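Local coordinates for protein pilus tip adhesin Cpa (Streptococcus pyogenes, PDB 4C0Z) that sits at the tip of the streptococcal pilus and can bind host-cell targets covalently through reactive thioester bonds, as its N-terminal thioester domain does with spermidine in vitro, at residues P8-S13 against V69-Y74; Q15-Y20 against I195-D200; G21-S26 against P63-S68. One frame throughout, in Å; residues are numbered along the deposited sequence. Where two conformers were deposited one is given.

Interaction 1 of 3, residues P8-S13 against V69-Y74; sequences PNKQSS and VRSQWY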
loop_
_atom_site.group_PDB
_atom_site.type_symbol
_atom_site.label_atom_id
_atom_site.label_comp_id
_atom_site.label_asym_id
_atom_site.label_seq_id
_atom_site.Cartn_x
_atom_site.Cartn_y
_atom_site.Cartn_z
ATOM N N PRO I 8 -9.096 23.518 6.370
ATOM C CA PRO I 8 -8.286 24.098 5.279
ATOM C C PRO I 8 -9.128 24.698 4.146
ATOM O O PRO I 8 -10.228 24.218 3.859
ATOM C CB PRO I 8 -7.453 22.904 4.768
ATOM C CG PRO I 8 -7.612 21.823 5.758
ATOM C CD PRO I 8 -8.897 22.053 6.467
ATOM N N ASN I 9 -8.615 25.767 3.528
ATOM C CA ASN I 9 -9.260 26.445 2.398
ATOM C C ASN I 9 -8.242 26.564 1.265
ATOM O O ASN I 9 -7.466 27.522 1.207
ATOM C CB ASN I 9 -9.837 27.813 2.803
ATOM C CG ASN I 9 -10.732 28.445 1.752
ATOM O OD1 ASN I 9 -10.740 28.068 0.568
ATOM N ND2 ASN I 9 -11.502 29.441 2.164
ATOM N N LYS I 10 -8.213 25.545 0.403
ATOM C CA LYS I 10 -7.287 25.495 -0.722
ATOM C C LYS I 10 -8.049 25.386 -2.031
ATOM O O LYS I 10 -8.902 24.521 -2.173
ATOM C CB LYS I 10 -6.213 24.398 -0.543
ATOM C CG LYS I 10 -5.251 24.726 0.600
ATOM C CD LYS I 10 -4.208 23.652 0.859
ATOM C CE LYS I 10 -3.632 23.834 2.252
ATOM N NZ LYS I 10 -2.560 22.837 2.597
ATOM N N GLN I 11 -7.804 26.333 -2.944
ATOM C CA GLN I 11 -8.434 26.392 -4.264
ATOM C C GLN I 11 -7.601 25.578 -5.273
ATOM O O GLN I 11 -6.380 25.749 -5.333
ATOM C CB GLN I 11 -8.550 27.856 -4.710
ATOM C CG GLN I 11 -9.377 28.039 -5.982
ATOM C CD GLN I 11 -9.523 29.481 -6.450
ATOM O OE1 GLN I 11 -10.239 29.790 -7.408
ATOM N NE2 GLN I 11 -8.864 30.419 -5.810
ATOM N N SER I 12 -8.255 24.720 -6.055
ATOM C CA SER I 12 -7.575 23.881 -7.049
ATOM C C SER I 12 -6.986 24.680 -8.214
ATOM O O SER I 12 -7.508 25.696 -8.601
ATOM C CB SER I 12 -8.504 22.792 -7.580
ATOM O OG SER I 12 -7.815 21.962 -8.497
ATOM N N SER I 13 -5.854 24.183 -8.732
ATOM C CA SER I 13 -5.137 24.722 -9.890
ATOM C C SER I 13 -5.374 23.756 -11.062
ATOM O O SER I 13 -4.886 23.994 -12.163
ATOM C CB SER I 13 -3.644 24.847 -9.571
ATOM O OG SER I 13 -3.108 23.636 -9.058
ATOM N N VAL I 69 3.357 21.487 1.737
ATOM C CA VAL I 69 3.315 22.494 0.666
ATOM C C VAL I 69 2.641 21.854 -0.582
ATOM O O VAL I 69 2.170 22.569 -1.441
ATOM C CB VAL I 69 4.715 23.075 0.324
ATOM C CG1 VAL I 69 5.270 23.906 1.479
ATOM C CG2 VAL I 69 5.712 21.964 -0.069
ATOM N N ARG I 70 2.603 20.511 -0.647
ATOM C CA ARG I 70 1.966 19.738 -1.722
ATOM C C ARG I 70 0.509 19.500 -1.399
ATOM O O ARG I 70 0.159 19.175 -0.269
ATOM C CB ARG I 70 2.668 18.386 -1.939
ATOM C CG ARG I 70 4.173 18.493 -2.283
ATOM C CD ARG I 70 4.769 17.138 -2.641
ATOM N NE ARG I 70 4.352 16.704 -3.985
ATOM C CZ ARG I 70 4.367 15.447 -4.425
ATOM N NH1 ARG I 70 4.785 14.462 -3.634
ATOM N NH2 ARG I 70 3.962 15.164 -5.657
ATOM N N SER I 71 -0.334 19.636 -2.403
ATOM C CA SER I 71 -1.776 19.424 -2.327
ATOM C C SER I 71 -2.220 18.476 -3.426
ATOM O O SER I 71 -1.708 18.542 -4.559
ATOM C CB SER I 71 -2.518 20.746 -2.467
ATOM O OG SER I 71 -2.297 21.583 -1.344
ATOM N N GLN I 72 -3.163 17.568 -3.093
ATOM C CA GLN I 72 -3.711 16.658 -4.095
ATOM C C GLN I 72 -5.121 17.040 -4.409
ATOM O O GLN I 72 -5.912 17.350 -3.500
ATOM C CB GLN I 72 -3.593 15.185 -3.719
ATOM C CG GLN I 72 -2.190 14.647 -3.895
ATOM C CD GLN I 72 -1.364 14.985 -2.687
ATOM O OE1 GLN I 72 -1.803 14.802 -1.536
ATOM N NE2 GLN I 72 -0.215 15.605 -2.910
ATOM N N TRP I 73 -5.429 17.057 -5.719
ATOM C CA TRP I 73 -6.735 17.477 -6.241
ATOM C C TRP I 73 -7.530 16.331 -6.759
ATOM O O TRP I 73 -6.973 15.399 -7.343
ATOM C CB TRP I 73 -6.583 18.597 -7.261
ATOM C CG TRP I 73 -5.717 19.714 -6.749
ATOM C CD1 TRP I 73 -4.406 19.940 -7.060
ATOM C CD2 TRP I 73 -6.042 20.634 -5.696
ATOM N NE1 TRP I 73 -3.922 20.997 -6.331
ATOM C CE2 TRP I 73 -4.905 21.440 -5.478
ATOM C CE3 TRP I 73 -7.196 20.865 -4.919
ATOM C CZ2 TRP I 73 -4.900 22.490 -4.547
ATOM C CZ3 TRP I 73 -7.184 21.903 -4.000
ATOM C CH2 TRP I 73 -6.040 22.689 -3.810
ATOM N N TYR I 74 -8.856 16.374 -6.493
ATOM C CA TYR I 74 -9.787 15.284 -6.793
ATOM C C TYR I 74 -11.038 15.709 -7.549
ATOM O O TYR I 74 -11.519 16.831 -7.369
ATOM C CB TYR I 74 -10.197 14.564 -5.488
ATOM C CG TYR I 74 -9.053 13.824 -4.826
ATOM C CD1 TYR I 74 -8.144 14.489 -3.999
ATOM C CD2 TYR I 74 -8.880 12.458 -5.018
ATOM C CE1 TYR I 74 -7.052 13.820 -3.438
ATOM C CE2 TYR I 74 -7.806 11.778 -4.444
ATOM C CZ TYR I 74 -6.895 12.460 -3.658
ATOM O OH TYR I 74 -5.837 11.784 -3.094
HETATM O O HOH W 1 -1.206 20.554 1.614
#
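Ser-71 and Trp-73 meet the N-terminal segment 8-13 as the chain runs into strand 72-78, and Arg-70 joins in through its backbone. A water that accepts from Lys-10 NZ at 2.8 Å lies within hydrogen-bonding reach of Arg-70 O, though which acceptors take its protons is not settled. Next along, Ser-71 OG lies 3.6 Å from Lys-10 CD and reaches the same water by a weak bond. The lysine chain is extended beyond CG and passes Ser-71 with CD; its NZ also bonds Ser-66 O and Tyr-20 OH. Trp-73 contributes more buried surface than any other residue of the pair. With CG anti to its own carbonyl carbon (chi1 -50°), the indole meets Ser-12, whose CA stands over the face of the six-membered ring in a CH-pi contact, 3.5 Å from the centroid and only 6° off the normal. Ser-12 CB follows over Trp-73 CE3 at 3.5 Å, while its OG bonds Tyr-17 O. Lys-10 O lies at the indole edge, 3.6 Å from Trp-73 CZ3, and Lys-10 CB packs on Trp-73 CH2. The surface contact is therefore of two kinds: a dispersive one, in which an irregular backbone lies across an indole face, and a polar one, in which an ammonium group with protein and water partners ties the N-terminal segment to the chain leading into the barrel strand.

Interaction 2 of 3, residues Q15-Y20 against I195-D200; sequences QDYPWY and IFQSSD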
loop_
_atom_site.group_PDB
_atom_site.type_symbol
_atom_site.label_atom_id
_atom_site.label_comp_id
_atom_site.label_asym_id
_atom_site.label_seq_id
_atom_site.Cartn_x
_atom_site.Cartn_y
_atom_site.Cartn_z
ATOM N N GLN I 15 -8.095 21.967 -13.634
ATOM C CA GLN I 15 -9.396 21.957 -14.290
ATOM C C GLN I 15 -10.073 20.582 -14.122
ATOM O O GLN I 15 -9.433 19.558 -14.351
ATOM C CB GLN I 15 -9.232 22.314 -15.776
ATOM C CG GLN I 15 -10.533 22.405 -16.592
ATOM C CD GLN I 15 -11.499 23.475 -16.131
ATOM O OE1 GLN I 15 -12.710 23.249 -16.089
ATOM N NE2 GLN I 15 -10.999 24.653 -15.767
ATOM N N ASP I 16 -11.363 20.582 -13.692
ATOM C CA ASP I 16 -12.218 19.403 -13.419
ATOM C C ASP I 16 -11.874 18.647 -12.119
ATOM O O ASP I 16 -12.528 17.656 -11.818
ATOM C CB ASP I 16 -12.285 18.414 -14.611
ATOM C CG ASP I 16 -12.775 18.990 -15.927
ATOM O OD1 ASP I 16 -13.558 19.970 -15.899
ATOM O OD2 ASP I 16 -12.428 18.424 -16.981
ATOM N N TYR I 17 -10.872 19.095 -11.355
ATOM C CA TYR I 17 -10.485 18.457 -10.098
ATOM C C TYR I 17 -10.528 19.512 -8.971
ATOM O O TYR I 17 -9.474 19.925 -8.488
ATOM C CB TYR I 17 -9.091 17.770 -10.227
ATOM C CG TYR I 17 -9.101 16.557 -11.140
ATOM C CD1 TYR I 17 -9.170 16.698 -12.524
ATOM C CD2 TYR I 17 -9.106 15.268 -10.620
ATOM C CE1 TYR I 17 -9.241 15.591 -13.366
ATOM C CE2 TYR I 17 -9.131 14.148 -11.458
ATOM C CZ TYR I 17 -9.209 14.319 -12.831
ATOM O OH TYR I 17 -9.287 13.248 -13.678
ATOM N N PRO I 18 -11.734 19.965 -8.530
ATOM C CA PRO I 18 -11.789 21.049 -7.530
ATOM C C PRO I 18 -11.664 20.656 -6.049
ATOM O O PRO I 18 -11.431 21.538 -5.210
ATOM C CB PRO I 18 -13.138 21.686 -7.823
ATOM C CG PRO I 18 -13.980 20.544 -8.249
ATOM C CD PRO I 18 -13.097 19.617 -9.002
ATOM N N TRP I 19 -11.844 19.354 -5.728
ATOM C CA TRP I 19 -11.798 18.861 -4.360
ATOM C C TRP I 19 -10.392 18.716 -3.834
ATOM O O TRP I 19 -9.513 18.211 -4.526
ATOM C CB TRP I 19 -12.564 17.539 -4.219
ATOM C CG TRP I 19 -14.049 17.696 -4.355
ATOM C CD1 TRP I 19 -14.770 17.757 -5.517
ATOM C CD2 TRP I 19 -14.993 17.841 -3.286
ATOM N NE1 TRP I 19 -16.109 17.936 -5.236
ATOM C CE2 TRP I 19 -16.274 17.992 -3.874
ATOM C CE3 TRP I 19 -14.882 17.869 -1.881
ATOM C CZ2 TRP I 19 -17.437 18.134 -3.105
ATOM C CZ3 TRP I 19 -16.039 18.023 -1.123
ATOM C CH2 TRP I 19 -17.293 18.155 -1.731
ATOM N N TYR I 20 -10.177 19.174 -2.599
ATOM C CA TYR I 20 -8.906 19.067 -1.906
ATOM C C TYR I 20 -8.987 17.818 -1.013
ATOM O O TYR I 20 -9.898 17.705 -0.199
ATOM C CB TYR I 20 -8.633 20.366 -1.104
ATOM C CG TYR I 20 -7.438 20.324 -0.177
ATOM C CD1 TYR I 20 -6.217 19.795 -0.601
ATOM C CD2 TYR I 20 -7.488 20.921 1.081
ATOM C CE1 TYR I 20 -5.112 19.775 0.237
ATOM C CE2 TYR I 20 -6.384 20.901 1.936
ATOM C CZ TYR I 20 -5.202 20.318 1.508
ATOM O OH TYR I 20 -4.111 20.289 2.345
ATOM N N ILE I 195 -16.994 8.612 -5.146
ATOM C CA ILE I 195 -15.603 8.275 -5.446
ATOM C C ILE I 195 -14.891 9.587 -5.811
ATOM O O ILE I 195 -15.398 10.367 -6.605
ATOM C CB ILE I 195 -15.460 7.187 -6.558
ATOM C CG1 ILE I 195 -15.997 5.812 -6.085
ATOM C CG2 ILE I 195 -14.018 7.067 -7.044
ATOM C CD1 ILE I 195 -16.351 4.867 -7.203
ATOM N N PHE I 196 -13.718 9.815 -5.224
ATOM C CA PHE I 196 -12.897 10.980 -5.495
ATOM C C PHE I 196 -11.683 10.518 -6.283
ATOM O O PHE I 196 -10.831 9.771 -5.772
ATOM C CB PHE I 196 -12.540 11.725 -4.196
ATOM C CG PHE I 196 -13.759 12.385 -3.600
ATOM C CD1 PHE I 196 -14.589 11.693 -2.714
ATOM C CD2 PHE I 196 -14.108 13.686 -3.958
ATOM C CE1 PHE I 196 -15.741 12.294 -2.199
ATOM C CE2 PHE I 196 -15.242 14.293 -3.422
ATOM C CZ PHE I 196 -16.057 13.592 -2.556
ATOM N N GLN I 197 -11.660 10.894 -7.564
ATOM C CA GLN I 197 -10.599 10.501 -8.487
ATOM C C GLN I 197 -9.441 11.469 -8.389
ATOM O O GLN I 197 -9.626 12.657 -8.593
ATOM C CB GLN I 197 -11.137 10.413 -9.926
ATOM C CG GLN I 197 -10.084 10.012 -10.951
ATOM C CD GLN I 197 -10.580 10.016 -12.378
ATOM O OE1 GLN I 197 -11.747 10.274 -12.663
ATOM N NE2 GLN I 197 -9.688 9.742 -13.308
ATOM N N SER I 198 -8.243 10.952 -8.079
ATOM C CA SER I 198 -7.022 11.757 -7.984
ATOM C C SER I 198 -6.584 12.235 -9.353
ATOM O O SER I 198 -6.519 11.418 -10.265
ATOM C CB SER I 198 -5.885 10.915 -7.390
ATOM O OG SER I 198 -4.734 11.719 -7.209
ATOM N N SER I 199 -6.243 13.530 -9.471
ATOM C CA SER I 199 -5.727 14.159 -10.692
ATOM C C SER I 199 -4.377 13.545 -11.045
ATOM O O SER I 199 -4.129 13.186 -12.196
ATOM C CB SER I 199 -5.572 15.663 -10.479
ATOM O OG SER I 199 -5.011 16.281 -11.624
ATOM N N ASP I 200 -3.528 13.403 -10.024
ATOM C CA ASP I 200 -2.196 12.851 -10.085
ATOM C C ASP I 200 -2.353 11.327 -9.911
ATOM O O ASP I 200 -2.729 10.866 -8.830
ATOM C CB ASP I 200 -1.366 13.462 -8.941
ATOM C CG ASP I 200 0.121 13.105 -8.944
ATOM O OD1 ASP I 200 0.483 12.071 -9.529
ATOM O OD2 ASP I 200 0.921 13.888 -8.383
HETATM O O HOH W 2 -7.492 11.447 -12.658
#
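Tyr-17 and Trp-19 each have CG anti to their own carbonyl carbon (chi1 -69° and -70°), which sets CG of each on the side of segment 195-200; Tyr-17 meets its end and Trp-19 meets Phe-196. The phenol of Tyr-17 lies against the end of strand 191-198 and the residues that follow. Ser-199 CB sits over one face of the Tyr-17 ring, 3.9 Å from its centroid, in a CH-pi contact, and Ser-199 CA approaches the same ring at CE2. At the ring edge, in its plane, Gln-197 O comes within 3.3 Å of Tyr-17 CE2. The hydroxyl is joined to the strand through water: Tyr-17 OH lies 2.7 Å from a water that donates to Ser-198 O at 2.6 Å. Beyond Pro-18 the second aromatic contact begins. Phe-196 directs its edge at the face of Trp-19, a T-shaped pair with the five-membered ring and phenyl centroids 5.1 Å apart and the planes at 67°. Phe-196 CE2 leads, 3.6 Å from Trp-19 CD2, with Trp-19 CG next nearest. Both side chains also touch Val-43 and Lys-76, which places the pair among strands 19-23, 41-44, 72-78 and 191-198. Within segment 195-200, Ser-198 OG donates to Asp-200 O at 2.7 Å. Strands 19-23 and 191-198 both flank strand 72-78, with Trp-19 bonded through its backbone to Tyr-74 and Gln-197 to Lys-75; the aromatic pair thus spans strand 72-78 in the closed antiparallel barrel of this thioester domain.

Interaction 3 of 3, residues G21-S26 against P63-S68; sequences GYDSYS and PSKSDS. With GOL (glycerol), chain B.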
loop_
_atom_site.group_PDB
_atom_site.type_symbol
_atom_site.label_atom_id
_atom_site.label_comp_id
_atom_site.label_asym_id
_atom_site.label_seq_id
_atom_site.Cartn_x
_atom_site.Cartn_y
_atom_site.Cartn_z
ATOM N N GLY I 21 -8.095 16.858 -1.247
ATOM C CA GLY I 21 -8.024 15.613 -0.495
ATOM C C GLY I 21 -6.720 15.581 0.266
ATOM O O GLY I 21 -5.668 15.827 -0.314
ATOM N N TYR I 22 -6.777 15.316 1.563
ATOM C CA TYR I 22 -5.593 15.373 2.424
ATOM C C TYR I 22 -5.705 14.491 3.642
ATOM O O TYR I 22 -6.793 14.058 4.015
ATOM C CB TYR I 22 -5.400 16.850 2.912
ATOM C CG TYR I 22 -6.657 17.477 3.497
ATOM C CD1 TYR I 22 -7.688 17.921 2.668
ATOM C CD2 TYR I 22 -6.846 17.560 4.873
ATOM C CE1 TYR I 22 -8.857 18.463 3.193
ATOM C CE2 TYR I 22 -8.022 18.097 5.412
ATOM C CZ TYR I 22 -9.015 18.563 4.562
ATOM O OH TYR I 22 -10.181 19.116 5.026
ATOM N N ASP I 23 -4.581 14.291 4.313
ATOM C CA ASP I 23 -4.567 13.585 5.567
ATOM C C ASP I 23 -4.569 14.696 6.692
ATOM O O ASP I 23 -3.635 15.496 6.766
ATOM C CB ASP I 23 -3.311 12.679 5.652
ATOM C CG ASP I 23 -3.314 11.704 6.822
ATOM O OD1 ASP I 23 -4.306 11.689 7.591
ATOM O OD2 ASP I 23 -2.387 10.888 6.908
ATOM N N SER I 24 -5.618 14.734 7.527
ATOM C CA SER I 24 -5.728 15.690 8.631
ATOM C C SER I 24 -4.969 15.215 9.895
ATOM O O SER I 24 -4.834 15.995 10.850
ATOM C CB SER I 24 -7.186 16.013 8.947
ATOM O OG SER I 24 -7.829 14.924 9.592
ATOM N N TYR I 25 -4.455 13.951 9.905
ATOM C CA TYR I 25 -3.643 13.483 11.025
ATOM C C TYR I 25 -2.257 14.063 10.735
ATOM O O TYR I 25 -1.424 13.446 10.076
ATOM C CB TYR I 25 -3.610 11.939 11.129
ATOM C CG TYR I 25 -2.860 11.483 12.364
ATOM C CD1 TYR I 25 -3.378 11.702 13.639
ATOM C CD2 TYR I 25 -1.609 10.887 12.262
ATOM C CE1 TYR I 25 -2.685 11.299 14.777
ATOM C CE2 TYR I 25 -0.907 10.481 13.395
ATOM C CZ TYR I 25 -1.458 10.673 14.650
ATOM O OH TYR I 25 -0.762 10.295 15.768
ATOM N N SER I 26 -2.064 15.300 11.198
ATOM C CA SER I 26 -0.929 16.163 10.921
ATOM C C SER I 26 -0.745 17.142 12.116
ATOM O O SER I 26 -1.590 17.171 13.000
ATOM C CB SER I 26 -1.264 16.947 9.657
ATOM O OG SER I 26 -0.195 17.761 9.225
ATOM N N PRO I 63 -2.506 10.448 0.391
ATOM C CA PRO I 63 -2.595 11.911 0.223
ATOM C C PRO I 63 -1.672 12.589 1.259
ATOM O O PRO I 63 -1.474 12.072 2.365
ATOM C CB PRO I 63 -4.080 12.206 0.499
ATOM C CG PRO I 63 -4.781 10.884 0.308
ATOM C CD PRO I 63 -3.801 9.880 0.819
ATOM N N SER I 64 -1.059 13.700 0.872
ATOM C CA SER I 64 -0.169 14.480 1.728
ATOM C C SER I 64 -0.913 15.027 2.951
ATOM O O SER I 64 -2.125 15.264 2.902
ATOM C CB SER I 64 0.407 15.672 0.966
ATOM O OG SER I 64 1.103 15.291 -0.202
ATOM N N LYS I 65 -0.161 15.246 4.037
ATOM C CA LYS I 65 -0.683 15.854 5.274
ATOM C C LYS I 65 -1.121 17.286 4.987
ATOM O O LYS I 65 -0.571 17.914 4.082
ATOM C CB LYS I 65 0.384 15.808 6.377
ATOM C CG LYS I 65 0.657 14.367 6.817
ATOM C CD LYS I 65 1.513 14.293 8.057
ATOM C CE LYS I 65 1.799 12.857 8.464
ATOM N NZ LYS I 65 0.558 12.049 8.668
ATOM N N SER I 66 -2.123 17.789 5.728
ATOM C CA SER I 66 -2.671 19.135 5.527
ATOM C C SER I 66 -1.651 20.261 5.632
ATOM O O SER I 66 -1.846 21.289 4.993
ATOM C CB SER I 66 -3.855 19.401 6.456
ATOM O OG SER I 66 -3.518 19.071 7.790
ATOM N N ASP I 67 -0.560 20.074 6.391
ATOM C CA ASP I 67 0.462 21.125 6.530
ATOM C C ASP I 67 1.616 21.002 5.502
ATOM O O ASP I 67 2.647 21.660 5.643
ATOM C CB ASP I 67 0.983 21.176 7.975
ATOM C CG ASP I 67 1.938 20.054 8.357
ATOM O OD1 ASP I 67 1.815 18.926 7.787
ATOM O OD2 ASP I 67 2.769 20.274 9.263
ATOM N N SER I 68 1.454 20.133 4.497
ATOM C CA SER I 68 2.456 19.961 3.436
ATOM C C SER I 68 2.279 21.096 2.430
ATOM O O SER I 68 1.178 21.612 2.288
ATOM C CB SER I 68 2.279 18.604 2.743
ATOM O OG SER I 68 3.109 18.457 1.602
HETATM C C1 GOL B . 5.934 16.384 10.343
HETATM O O1 GOL B . 6.113 16.669 11.729
HETATM C C2 GOL B . 4.792 17.188 9.765
HETATM O O2 GOL B . 4.710 16.958 8.355
HETATM C C3 GOL B . 3.517 16.728 10.428
HETATM O O3 GOL B . 2.382 17.428 9.959
HETATM O O HOH W 3 -0.137 10.859 4.943
HETATM O O HOH W 4 -1.822 19.974 9.941
#
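Asp-23 and Lys-65 face each other in a single beta bridge between the end of strand 19-23 and the loop 63-68. Asp-23 N donates to Ser-64 O at 3.0 Å, nearly straight at 171° but from above the carbonyl plane, and Ser-66 N returns a bond to Asp-23 O. The two side chains lie side by side and point the same way. Lys-65 is extended through CE and bends at the last torsion (chi4 -56°), bringing NZ to Tyr-25 O at 2.8 Å, nearly along the C=O axis. From there Lys-65 NZ makes a long salt bridge to Asp-23 OD2, 3.6 Å away. The aspartate has CG anti to its backbone N (chi1 -170°) and is gripped on both oxygens: OD1 accepts from Tyr-25 N in an Asx turn, met from above the carboxylate plane, and from Asn-40 N; OD2 takes His-39 ND1 and a water that also donates to Pro-63 O. Tyr-22 CD2 packs on Ser-66 CB at 3.9 Å, and its hydroxyl bonds Glu-50. Ser-66, second residue of the type I turn 65-68, has its hydroxyl near Ser-26, and one water lies between the two hydroxyls, 2.8 Å from Ser-26 OG. Ser-26 OG and Asp-67 OD1 stand 2.7 Å apart beside O3 of a glycerol, probably from the crystallisation liquor, which donates to that carboxylate oxygen. The buried carboxylate of Asp-23 thus has several donors, which would be expected to favour its charged form, while the lysine amine, directed mainly at a backbone carbonyl, joins the loop to the chain beyond the strand and leaves the ion pair a secondary part of the contact.

How the interactions relate
All three contacts lie on the same side of the chain's centre, on the six-stranded antiparallel barrel: interactions 2 and 3 use strand 19-23, and interaction 1 reaches the neighbouring strand 72-78. Interactions 1 and 2 are centred about 9 Å apart, 1 and 3 about 10 Å, and 2 and 3 about 15 Å. Segments 8-13, 15-20 and 21-26 follow one another almost without a break, and their partners come from the loop 63-68, the start of strand 72-78 and the end of strand 191-198. Interaction 1 bridges the others: Trp-73 CB packs on Tyr-17 O, and Gln-72 OE1 bonds Ser-64 N. The N-terminal chain is thereby fastened along the barrel. The side chain of Pro-63 is about 6 Å from the bound spermidine.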